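Local coordinates for protein alpha-glucosidase YIHQ (Escherichia coli, PDB 5AEG) that hydrolyses the alpha-glycosidic bond of sulfoquinovosyl diacylglycerides and simpler sulfoquinovosides, releasing sulfoquinovose for breakdown as a source of carbon and sulfur, at residues A[127-132]-A[139-144]; A[145-150]-A[176-181]; A[193-198]-A[224-229]; A[376-381]-A[427-432]. All coordinates share one frame; numbering follows the deposited sequence.

Contact 1: residues A[127-132]-A[139-144]; sequences DHIYGC and FDLRGK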
# COMPACT_ATOMS: atom_id res chain seq x y z
N ASP A 127 11.72 -2.60 -22.08
CA ASP A 127 11.82 -2.60 -20.65
C ASP A 127 10.41 -2.69 -20.02
O ASP A 127 9.49 -2.06 -20.51
CB ASP A 127 12.48 -1.32 -20.14
CG ASP A 127 13.93 -1.14 -20.60
OD1 ASP A 127 14.60 -2.14 -20.96
OD2 ASP A 127 14.43 -0.00 -20.47
N HIS A 128 10.29 -3.39 -18.90
CA HIS A 128 9.11 -3.26 -18.02
C HIS A 128 9.48 -2.44 -16.84
O HIS A 128 10.67 -2.29 -16.46
CB HIS A 128 8.57 -4.66 -17.58
CG HIS A 128 8.35 -5.58 -18.73
ND1 HIS A 128 7.19 -5.58 -19.48
CD2 HIS A 128 9.17 -6.51 -19.32
CE1 HIS A 128 7.26 -6.51 -20.43
NE2 HIS A 128 8.46 -7.06 -20.37
N ILE A 129 8.43 -1.97 -16.12
CA ILE A 129 8.61 -1.09 -15.02
C ILE A 129 7.61 -1.52 -13.91
O ILE A 129 6.42 -1.75 -14.21
CB ILE A 129 8.29 0.35 -15.45
CG1 ILE A 129 9.31 0.94 -16.48
CG2 ILE A 129 8.27 1.26 -14.25
CD1 ILE A 129 10.70 1.14 -15.86
N TYR A 130 8.10 -1.60 -12.70
CA TYR A 130 7.28 -2.04 -11.58
C TYR A 130 7.46 -1.08 -10.41
O TYR A 130 8.49 -0.37 -10.29
CB TYR A 130 7.71 -3.45 -11.14
CG TYR A 130 7.67 -4.41 -12.23
CD1 TYR A 130 6.50 -5.01 -12.64
CD2 TYR A 130 8.84 -4.71 -12.93
CE1 TYR A 130 6.46 -5.86 -13.75
CE2 TYR A 130 8.84 -5.57 -14.01
CZ TYR A 130 7.65 -6.13 -14.44
OH TYR A 130 7.59 -6.98 -15.49
N GLY A 131 6.45 -1.07 -9.57
CA GLY A 131 6.49 -0.31 -8.35
C GLY A 131 5.54 0.86 -8.34
O GLY A 131 4.34 0.75 -8.65
N CYS A 132 6.09 1.99 -7.98
CA CYS A 132 5.35 3.22 -7.77
C CYS A 132 4.35 3.12 -6.64
O CYS A 132 3.33 3.83 -6.65
CB CYS A 132 4.73 3.83 -9.02
SG CYS A 132 5.87 4.62 -10.21
N PHE A 139 0.42 -3.82 -12.87
CA PHE A 139 1.63 -4.13 -12.11
C PHE A 139 2.77 -3.64 -12.98
O PHE A 139 3.49 -2.69 -12.57
CB PHE A 139 1.71 -5.65 -11.77
CG PHE A 139 3.01 -6.06 -11.12
CD1 PHE A 139 3.67 -5.26 -10.16
CD2 PHE A 139 3.59 -7.29 -11.50
CE1 PHE A 139 4.90 -5.63 -9.61
CE2 PHE A 139 4.80 -7.68 -10.94
CZ PHE A 139 5.44 -6.86 -9.97
N ASP A 140 2.99 -4.28 -14.14
CA ASP A 140 3.88 -3.65 -15.16
C ASP A 140 3.27 -2.33 -15.50
O ASP A 140 2.16 -2.26 -16.01
CB ASP A 140 3.94 -4.50 -16.38
CG ASP A 140 4.89 -3.94 -17.47
OD1 ASP A 140 5.65 -2.99 -17.28
OD2 ASP A 140 4.87 -4.53 -18.54
N LEU A 141 3.99 -1.23 -15.26
CA LEU A 141 3.48 0.11 -15.54
C LEU A 141 3.79 0.66 -16.93
O LEU A 141 3.32 1.77 -17.36
CB LEU A 141 4.09 1.07 -14.49
CG LEU A 141 3.94 0.72 -13.02
CD1 LEU A 141 4.55 1.72 -12.09
CD2 LEU A 141 2.52 0.49 -12.65
N ARG A 142 4.59 -0.07 -17.68
CA ARG A 142 4.96 0.42 -19.06
C ARG A 142 3.83 0.64 -20.00
O ARG A 142 2.92 -0.15 -20.06
CB ARG A 142 6.04 -0.50 -19.71
CG ARG A 142 6.86 0.26 -20.77
CD ARG A 142 7.95 1.09 -20.14
NE ARG A 142 8.59 2.02 -21.05
CZ ARG A 142 9.55 1.66 -21.91
NH1 ARG A 142 9.95 0.39 -21.98
NH2 ARG A 142 10.12 2.60 -22.68
N GLY A 143 3.84 1.77 -20.71
CA GLY A 143 2.75 2.10 -21.58
C GLY A 143 1.83 3.20 -21.05
O GLY A 143 1.05 3.72 -21.80
N LYS A 144 1.97 3.60 -19.79
CA LYS A 144 1.02 4.53 -19.21
C LYS A 144 1.70 5.53 -18.31
O LYS A 144 2.79 5.24 -17.74
CB LYS A 144 0.02 3.77 -18.29
CG LYS A 144 -0.87 2.75 -18.98
CD LYS A 144 -1.93 3.46 -19.79
CE LYS A 144 -3.30 3.46 -19.11
NZ LYS A 144 -4.36 3.95 -20.05
O HOH W 1 3.81 -1.78 -10.05

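Contact 2: residues A[145-150]-A[176-181]; sequences PFPLWT and DYYWTF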
# COMPACT_ATOMS: atom_id res chain seq x y z
N PRO A 145 1.02 6.67 -18.06
CA PRO A 145 1.44 7.62 -17.07
C PRO A 145 0.75 7.42 -15.73
O PRO A 145 -0.40 7.00 -15.66
CB PRO A 145 1.09 8.98 -17.73
CG PRO A 145 -0.25 8.66 -18.44
CD PRO A 145 -0.03 7.24 -18.94
N PHE A 146 1.48 7.72 -14.68
CA PHE A 146 1.02 7.59 -13.29
C PHE A 146 1.26 8.87 -12.52
O PHE A 146 2.35 9.09 -11.94
CB PHE A 146 1.62 6.38 -12.58
CG PHE A 146 1.19 5.08 -13.22
CD1 PHE A 146 1.87 4.63 -14.35
CD2 PHE A 146 0.13 4.34 -12.72
CE1 PHE A 146 1.49 3.49 -14.99
CE2 PHE A 146 -0.29 3.20 -13.39
CZ PHE A 146 0.37 2.78 -14.54
N PRO A 147 0.22 9.68 -12.43
CA PRO A 147 0.23 10.68 -11.37
C PRO A 147 0.41 10.00 -10.00
O PRO A 147 -0.23 8.95 -9.70
CB PRO A 147 -1.19 11.29 -11.46
CG PRO A 147 -1.57 11.09 -12.91
CD PRO A 147 -1.05 9.67 -13.14
N LEU A 148 1.19 10.65 -9.17
CA LEU A 148 1.55 10.20 -7.84
C LEU A 148 1.08 11.21 -6.78
O LEU A 148 1.84 12.15 -6.35
CB LEU A 148 3.07 10.04 -7.74
CG LEU A 148 3.61 8.98 -8.74
CD1 LEU A 148 5.15 8.99 -8.72
CD2 LEU A 148 3.07 7.54 -8.54
N TRP A 149 -0.14 10.99 -6.30
CA TRP A 149 -0.77 11.88 -5.38
C TRP A 149 -1.69 11.05 -4.49
O TRP A 149 -2.61 10.42 -5.01
CB TRP A 149 -1.51 12.89 -6.18
CG TRP A 149 -2.21 13.91 -5.32
CD1 TRP A 149 -3.54 13.92 -4.95
CD2 TRP A 149 -1.61 15.04 -4.68
NE1 TRP A 149 -3.79 15.01 -4.14
CE2 TRP A 149 -2.64 15.71 -3.95
CE3 TRP A 149 -0.32 15.59 -4.70
CZ2 TRP A 149 -2.41 16.90 -3.26
CZ3 TRP A 149 -0.09 16.80 -3.99
CH2 TRP A 149 -1.12 17.42 -3.29
N THR A 150 -1.40 10.99 -3.20
CA THR A 150 -2.18 10.13 -2.28
C THR A 150 -3.59 10.64 -2.19
O THR A 150 -3.83 11.88 -2.17
CB THR A 150 -1.53 9.87 -0.89
OG1 THR A 150 -2.28 8.82 -0.30
CG2 THR A 150 -1.49 11.10 0.00
N ASP A 176 -9.84 6.38 -11.00
CA ASP A 176 -9.28 5.90 -12.22
C ASP A 176 -8.11 4.93 -11.91
O ASP A 176 -7.78 4.69 -10.76
CB ASP A 176 -8.84 7.08 -13.11
CG ASP A 176 -8.94 6.78 -14.59
OD1 ASP A 176 -9.05 5.63 -15.04
OD2 ASP A 176 -8.90 7.76 -15.33
N TYR A 177 -7.51 4.41 -12.95
CA TYR A 177 -6.60 3.27 -12.90
C TYR A 177 -5.37 3.48 -12.01
O TYR A 177 -4.84 2.54 -11.49
CB TYR A 177 -6.14 2.87 -14.33
CG TYR A 177 -5.25 3.87 -15.00
CD1 TYR A 177 -3.87 3.91 -14.74
CD2 TYR A 177 -5.80 4.85 -15.83
CE1 TYR A 177 -3.02 4.81 -15.38
CE2 TYR A 177 -4.97 5.75 -16.50
CZ TYR A 177 -3.58 5.74 -16.24
OH TYR A 177 -2.74 6.69 -16.83
N TYR A 178 -4.99 4.74 -11.82
CA TYR A 178 -3.80 5.15 -11.07
C TYR A 178 -4.15 5.63 -9.70
O TYR A 178 -3.23 5.88 -8.91
CB TYR A 178 -3.00 6.29 -11.81
CG TYR A 178 -3.77 7.52 -12.00
CD1 TYR A 178 -3.80 8.51 -11.03
CD2 TYR A 178 -4.52 7.71 -13.14
CE1 TYR A 178 -4.55 9.64 -11.22
CE2 TYR A 178 -5.28 8.84 -13.31
CZ TYR A 178 -5.28 9.80 -12.34
OH TYR A 178 -6.03 10.94 -12.55
N TRP A 179 -5.43 5.72 -9.31
CA TRP A 179 -5.72 6.22 -8.02
C TRP A 179 -5.24 5.25 -6.90
O TRP A 179 -5.40 4.06 -7.02
CB TRP A 179 -7.22 6.50 -7.86
CG TRP A 179 -7.68 7.73 -8.51
CD1 TRP A 179 -7.23 8.28 -9.63
CD2 TRP A 179 -8.74 8.57 -8.02
NE1 TRP A 179 -7.95 9.43 -9.91
CE2 TRP A 179 -8.85 9.65 -8.91
CE3 TRP A 179 -9.61 8.48 -6.96
CZ2 TRP A 179 -9.80 10.65 -8.73
CZ3 TRP A 179 -10.55 9.52 -6.75
CH2 TRP A 179 -10.65 10.56 -7.64
N THR A 180 -4.69 5.80 -5.84
CA THR A 180 -4.25 5.02 -4.70
C THR A 180 -3.93 5.87 -3.51
O THR A 180 -3.49 7.04 -3.63
CB THR A 180 -2.95 4.21 -5.12
OG1 THR A 180 -2.39 3.51 -4.01
CG2 THR A 180 -1.88 5.08 -5.74
N PHE A 181 -4.04 5.22 -2.38
CA PHE A 181 -3.67 5.76 -1.14
C PHE A 181 -2.19 5.58 -0.80
O PHE A 181 -1.80 6.06 0.24
CB PHE A 181 -4.56 5.30 0.03
CG PHE A 181 -5.11 3.93 -0.11
CD1 PHE A 181 -4.27 2.86 -0.22
CD2 PHE A 181 -6.48 3.74 -0.18
CE1 PHE A 181 -4.78 1.58 -0.47
CE2 PHE A 181 -7.04 2.42 -0.37
CZ PHE A 181 -6.16 1.39 -0.60
O HOH W 2 -0.48 6.26 -9.15
O HOH W 3 -4.36 8.71 -6.18

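Contact 3: residues A[193-198]-A[224-229]; sequences YYCHVD and LRFECA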
# COMPACT_ATOMS: atom_id res chain seq x y z
N TYR A 193 17.67 -1.80 -12.21
CA TYR A 193 18.00 -0.74 -11.32
C TYR A 193 16.69 -0.29 -10.69
O TYR A 193 15.61 -0.59 -11.23
CB TYR A 193 18.65 0.43 -12.02
CG TYR A 193 17.79 1.22 -13.00
CD1 TYR A 193 16.93 2.23 -12.54
CD2 TYR A 193 17.85 1.01 -14.36
CE1 TYR A 193 16.16 2.97 -13.45
CE2 TYR A 193 17.12 1.78 -15.27
CZ TYR A 193 16.24 2.78 -14.76
OH TYR A 193 15.42 3.52 -15.63
N TYR A 194 16.81 0.45 -9.64
CA TYR A 194 15.66 1.20 -9.09
C TYR A 194 15.99 2.63 -9.14
O TYR A 194 17.19 3.01 -9.07
CB TYR A 194 15.38 0.80 -7.62
CG TYR A 194 16.37 1.22 -6.49
CD1 TYR A 194 16.48 2.54 -6.07
CD2 TYR A 194 17.15 0.29 -5.82
CE1 TYR A 194 17.39 2.90 -5.07
CE2 TYR A 194 18.05 0.66 -4.81
CZ TYR A 194 18.19 1.98 -4.47
OH TYR A 194 19.05 2.45 -3.47
N CYS A 195 14.94 3.45 -9.26
CA CYS A 195 15.07 4.90 -9.10
C CYS A 195 14.16 5.40 -7.98
O CYS A 195 12.97 5.07 -7.99
CB CYS A 195 14.67 5.52 -10.41
SG CYS A 195 14.51 7.31 -10.36
N HIS A 196 14.72 6.11 -7.01
CA HIS A 196 13.97 6.65 -5.88
C HIS A 196 14.12 8.18 -5.84
O HIS A 196 15.25 8.71 -5.91
CB HIS A 196 14.45 6.08 -4.57
CG HIS A 196 13.76 6.69 -3.40
ND1 HIS A 196 12.40 6.55 -3.19
CD2 HIS A 196 14.20 7.53 -2.42
CE1 HIS A 196 12.05 7.22 -2.11
NE2 HIS A 196 13.13 7.84 -1.63
N VAL A 197 13.01 8.90 -5.74
CA VAL A 197 13.01 10.38 -5.77
C VAL A 197 12.63 10.87 -4.36
O VAL A 197 11.62 10.44 -3.74
CB VAL A 197 12.12 10.96 -6.85
CG1 VAL A 197 12.07 12.49 -6.84
CG2 VAL A 197 12.49 10.46 -8.23
N ASP A 198 13.41 11.78 -3.82
CA ASP A 198 13.19 12.19 -2.43
C ASP A 198 12.00 13.10 -2.28
O ASP A 198 11.41 13.19 -1.21
CB ASP A 198 14.39 12.96 -1.84
CG ASP A 198 15.53 12.07 -1.48
OD1 ASP A 198 15.43 10.83 -1.41
OD2 ASP A 198 16.58 12.66 -1.18
N LEU A 224 17.21 12.52 -7.04
CA LEU A 224 16.94 11.15 -7.47
C LEU A 224 18.15 10.25 -7.15
O LEU A 224 19.29 10.66 -7.34
CB LEU A 224 16.74 11.10 -8.99
CG LEU A 224 15.72 12.03 -9.61
CD1 LEU A 224 16.33 13.42 -9.88
CD2 LEU A 224 15.12 11.42 -10.87
N ARG A 225 17.90 9.03 -6.73
CA ARG A 225 18.97 8.08 -6.40
C ARG A 225 18.72 6.83 -7.16
O ARG A 225 17.56 6.41 -7.28
CB ARG A 225 18.92 7.70 -4.95
CG ARG A 225 19.55 8.70 -3.99
CD ARG A 225 19.05 8.37 -2.56
NE ARG A 225 18.67 9.58 -1.88
CZ ARG A 225 19.56 10.41 -1.37
NH1 ARG A 225 20.84 10.09 -1.42
NH2 ARG A 225 19.16 11.52 -0.81
N PHE A 226 19.79 6.19 -7.64
CA PHE A 226 19.69 4.93 -8.40
C PHE A 226 20.68 3.92 -7.85
O PHE A 226 21.82 4.29 -7.34
CB PHE A 226 19.99 5.07 -9.87
CG PHE A 226 19.21 6.10 -10.60
CD1 PHE A 226 19.40 7.45 -10.36
CD2 PHE A 226 18.31 5.72 -11.60
CE1 PHE A 226 18.72 8.39 -11.07
CE2 PHE A 226 17.63 6.66 -12.33
CZ PHE A 226 17.83 8.01 -12.05
N GLU A 227 20.29 2.64 -7.85
CA GLU A 227 21.28 1.55 -7.65
C GLU A 227 20.91 0.48 -8.60
O GLU A 227 19.74 0.30 -8.92
CB GLU A 227 21.27 0.93 -6.30
CG GLU A 227 22.09 1.54 -5.26
CD GLU A 227 22.10 0.75 -3.96
OE1 GLU A 227 21.12 0.90 -3.18
OE2 GLU A 227 23.13 0.10 -3.66
N CYS A 228 21.92 -0.31 -9.01
CA CYS A 228 21.73 -1.47 -9.86
C CYS A 228 22.03 -2.74 -9.05
O CYS A 228 22.56 -2.70 -7.93
CB CYS A 228 22.69 -1.45 -11.05
SG CYS A 228 22.56 -0.02 -12.13
N ALA A 229 21.62 -3.87 -9.64
CA ALA A 229 21.97 -5.16 -9.10
C ALA A 229 21.88 -6.23 -10.16
O ALA A 229 21.33 -6.03 -11.25
CB ALA A 229 21.16 -5.48 -7.81

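Contact 4: residues A[376-381]-A[427-432]; sequences DLTNPE and NAWPAL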
# COMPACT_ATOMS: atom_id res chain seq x y z
N ASP A 376 -2.13 17.75 13.95
CA ASP A 376 -0.99 18.29 13.20
C ASP A 376 0.23 17.57 13.53
O ASP A 376 1.00 17.95 14.43
CB ASP A 376 -0.82 19.81 13.37
CG ASP A 376 0.33 20.37 12.50
OD1 ASP A 376 1.02 19.58 11.79
OD2 ASP A 376 0.51 21.62 12.48
N LEU A 377 0.47 16.48 12.78
CA LEU A 377 1.60 15.62 13.10
C LEU A 377 3.00 16.30 12.93
O LEU A 377 4.01 15.69 13.33
CB LEU A 377 1.55 14.28 12.30
CG LEU A 377 0.30 13.42 12.56
CD1 LEU A 377 0.25 12.15 11.69
CD2 LEU A 377 0.29 13.02 14.01
N THR A 378 3.07 17.47 12.27
CA THR A 378 4.34 18.21 12.12
C THR A 378 4.60 19.07 13.39
O THR A 378 5.64 19.61 13.51
CB THR A 378 4.37 19.20 10.93
OG1 THR A 378 3.58 20.38 11.21
CG2 THR A 378 3.80 18.58 9.64
N ASN A 379 3.64 19.19 14.28
CA ASN A 379 3.85 19.81 15.59
C ASN A 379 4.41 18.80 16.56
O ASN A 379 3.75 17.82 16.96
CB ASN A 379 2.54 20.40 16.08
CG ASN A 379 2.64 21.04 17.49
OD1 ASN A 379 3.56 20.75 18.27
ND2 ASN A 379 1.69 21.84 17.79
N PRO A 380 5.65 18.97 16.95
CA PRO A 380 6.24 17.90 17.76
C PRO A 380 5.51 17.57 19.10
O PRO A 380 5.58 16.42 19.60
CB PRO A 380 7.67 18.39 18.01
CG PRO A 380 7.92 19.50 17.03
CD PRO A 380 6.59 20.09 16.68
N GLU A 381 4.80 18.53 19.68
CA GLU A 381 4.06 18.24 20.90
C GLU A 381 2.76 17.52 20.57
O GLU A 381 2.32 16.67 21.33
CB GLU A 381 3.75 19.53 21.67
CG GLU A 381 5.00 20.23 22.18
CD GLU A 381 4.71 21.68 22.50
OE1 GLU A 381 3.66 21.96 23.16
OE2 GLU A 381 5.52 22.54 22.09
N ASN A 427 1.49 14.40 0.55
CA ASN A 427 2.03 13.07 0.16
C ASN A 427 2.91 12.47 1.22
O ASN A 427 3.03 11.25 1.32
CB ASN A 427 2.81 13.15 -1.15
CG ASN A 427 1.93 13.11 -2.36
OD1 ASN A 427 0.77 12.78 -2.30
ND2 ASN A 427 2.50 13.45 -3.50
N ALA A 428 3.50 13.29 2.11
CA ALA A 428 4.32 12.76 3.23
C ALA A 428 3.52 12.34 4.46
O ALA A 428 4.07 11.73 5.41
CB ALA A 428 5.38 13.83 3.63
N TRP A 429 2.24 12.69 4.48
CA TRP A 429 1.43 12.45 5.69
C TRP A 429 1.36 10.94 6.09
O TRP A 429 1.47 10.58 7.26
CB TRP A 429 -0.00 12.96 5.55
CG TRP A 429 -0.56 13.50 6.81
CD1 TRP A 429 -1.52 12.98 7.58
CD2 TRP A 429 -0.10 14.70 7.49
NE1 TRP A 429 -1.77 13.81 8.69
CE2 TRP A 429 -0.89 14.85 8.67
CE3 TRP A 429 0.83 15.68 7.17
CZ2 TRP A 429 -0.74 15.96 9.55
CZ3 TRP A 429 1.04 16.80 8.09
CH2 TRP A 429 0.22 16.93 9.24
N PRO A 430 1.15 10.05 5.13
CA PRO A 430 1.00 8.65 5.56
C PRO A 430 2.17 8.08 6.34
O PRO A 430 2.01 7.44 7.40
CB PRO A 430 0.76 7.89 4.20
CG PRO A 430 0.16 8.92 3.32
CD PRO A 430 0.86 10.24 3.70
N ALA A 431 3.40 8.24 5.87
CA ALA A 431 4.51 7.69 6.65
C ALA A 431 4.76 8.41 8.00
O ALA A 431 5.28 7.77 8.94
CB ALA A 431 5.75 7.68 5.87
N LEU A 432 4.35 9.68 8.09
CA LEU A 432 4.43 10.43 9.35
C LEU A 432 3.46 9.79 10.37
O LEU A 432 3.82 9.49 11.52
CB LEU A 432 4.04 11.87 9.10
CG LEU A 432 4.32 12.93 10.16
CD1 LEU A 432 5.76 12.82 10.68
CD2 LEU A 432 4.07 14.30 9.49

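Contact 1: residues A[127-132]-A[139-144]
Asp140 and His128 open the polar half of this contact, in which one carboxylate serves both the strand 129-131 and its own loop. With CG anti to the backbone N (chi1 -178°), the acid reaches across the gap, and OD2 accepts from ND1 of His128 at 2.7 Å, the ring proton arriving from above the carboxylate plane. The other oxygen, OD1, accepts from Ile129 N at 3.2 Å and, from the opposite face of the carboxylate, the N-H of Arg142 in its own segment. That last bond makes an Asx turn, which leads into the type II turn of Leu141 to Lys144. Three donors thus grip a single side chain and limit its rotation.

Backbone acceptors form a second group. Leu141 N gives a nearly straight bond to Ile129 O at 2.7 Å, and Arg142 lays the edge of its guanidinium against the chain, NH1 lying 2.9 Å from Asp127 O; Ala209 and Pro210 hold NH2 by their carbonyls. One water accepts from Gly131 N and donates to Phe139 O.

The apolar part is aromatic and aliphatic. CD1 of Tyr130 sits over the centre of the Phe139 ring, 3.4 Å from its CZ, the two planes inclined at 44°. Further along, Leu141 CD1 packs 3.7 Å from Cys132 SG.

Within the galactose mutarotase-like domain, this edge strand pairs on its other flank with strand 186-189. Met495 of helix 486-495 touches both rings, while His213 of strand 212-217 touches Ile129 and Arg142.

Contact 2: residues A[145-150]-A[176-181]
Side-chain packing with water bridges, rather than direct backbone pairing, joins Pro145 and its neighbours to Tyr177 and Tyr178, where an edge strand of the galactose mutarotase-like domain meets the loop after helix 162-169. The tyrosines do most of the work. The hydroxyl of Tyr177 donates to Pro145 O at 2.6 Å, in the carbonyl plane, while the edge of the same ring is directed at the face of Phe146 in an offset edge-to-face pair, planes 89° apart. Tyr178, its CG set between the backbone N and carbonyl carbon (chi1 61°), offers a ring face to Pro147. There CD makes a CH-pi contact, 3.8 Å from the Tyr178 ring centroid, and the opposite face carries Trp179 CD1.

Water fills in where the chains stand apart: one molecule bridges the carbonyls of Pro147 and Tyr178, and another links Trp149 O to Thr180 N. At the far end Thr150 OG1 makes a weak bond to Phe181 O, close to the active site, since Thr150 touches Glu408, probably an active-site residue, as in relatives.

Strand 203-206 flanks strand 145-148 through backbone bonds of Phe146 with Phe205 and of Leu148 with Met203, and Asn427 of helix 422-444 holds the backbone at Leu148 and Thr150.

Contact 3: residues A[193-198]-A[224-229]
Tyr193 and Phe226 share one face of an antiparallel strand pair, 193-197 against 221-228, in the beta-sandwich type of domain that GH31 enzymes carry before the barrel. The backbones run at 160° to each other. Around the hydrogen-bonded pair His196 and Arg225, the two N-H to O bonds measure 2.9 Å (His196 N to Arg225 O) and 2.8 Å (Arg225 N to His196 O); at Tyr194 and Glu227 the return bond is weak.

On the face of Tyr193, Cys195 and Val197, bumps and hollows follow in sequence. The edge of Phe226 is turned to CD1 of Tyr193, the two side chains lying side by side. Next, Cys195 places CB and SG against CE2 of Phe226, SG lying 4.1 Å from the ring centroid in an oblique sulfur-aromatic contact. Leu224 CD2 then touches both that sulfur and Val197 CG2, 3.8 Å from the latter. Leu215 and Leu217 of strand 212-217 meet this face, closing over Leu224 and Val197.

The other face is polar at its tips. Tyr194 folds over its neighbour, CG between the backbone N and carbonyl carbon (chi1 70°), and its ring lies over Glu227 N while CE2 rests on Glu227 CB. Leu242 of helix 232-243 packs on the same tyrosine. Farther along, Arg225 reaches Asp198 in a salt bridge, NH2 to the syn lone pair of OD2 at 2.8 Å. The hydroxyl of Tyr194 donates to the anti lone pair of Glu227 OE1 at 2.6 Å, an oxygen that also pairs with Arg102.

Contact 4: residues A[376-381]-A[427-432]
Leu377, with CG anti to its carbonyl carbon (chi1 -61°), brings its side chain against Trp429 and Leu432, whose own CG stands anti to the backbone N (chi1 -167°), placing CG and CD2 beside CB of Leu377. CB of Leu377 lies 3.8 Å from CG of Leu432, and both residues approach one face of the indole: Leu377 CB and Leu432 CD2 sit above it, each offset toward the rim. Farther out, Leu377 CD1 extends to within 4.0 Å of Trp429 NE1. The indole is thus packed against aliphatic groups, and no hydrogen bond crosses between the segments.

The six-membered end of the indole meets the start of the loop. Trp429 CZ2 comes 3.5 Å from the backbone N of Leu377, while Thr378 CG2 touches CZ3 at 3.6 Å, its side chain crossing the indole at about a right angle. Asp376 OD1 lies at the ring edge, near its plane, 3.8 Å from CH2.

That same oxygen organises the loop. It accepts from Thr378 OG1 at 2.7 Å and from Thr378 N, both donors reaching it from one face of the carboxylate, and the backbone bond makes an Asx turn. Asp376 OD2 is taken by His417 N, tying the loop to the stretch preceding helix 422-444. Directly after Thr378, Asn379 is the N-cap of helix 380-395, its OD1 accepting from Glu381 N at 2.9 Å.

Met425 and Trp433 extend the apolar surface, helix 422-444 packing against the turn that leads into the capped helix 380-395, in the outer layer of the GH31 TIM barrel.

Contacts 1, 2 and 3 belong to the galactose mutarotase-like domain and its strands; contact 4 lies in the TIM barrel. Contacts 1, 3 and 4 are largely buried, contact 2 only partly. Contacts 1 and 2 follow each other along the chain and touch, for Leu141 and Lys144 pack on Phe146 and Tyr177. Contact 3 is regular strand pairing, whereas contact 1 depends on a carboxylate, contact 2 on aromatic rings and waters, and contact 4 on apolar packing without a bond between its segments. One place where the two domains meet is at Asn427, in the helix of contact 4, which bonds Leu148 and Thr150 of contact 2, the contact nearest the active site.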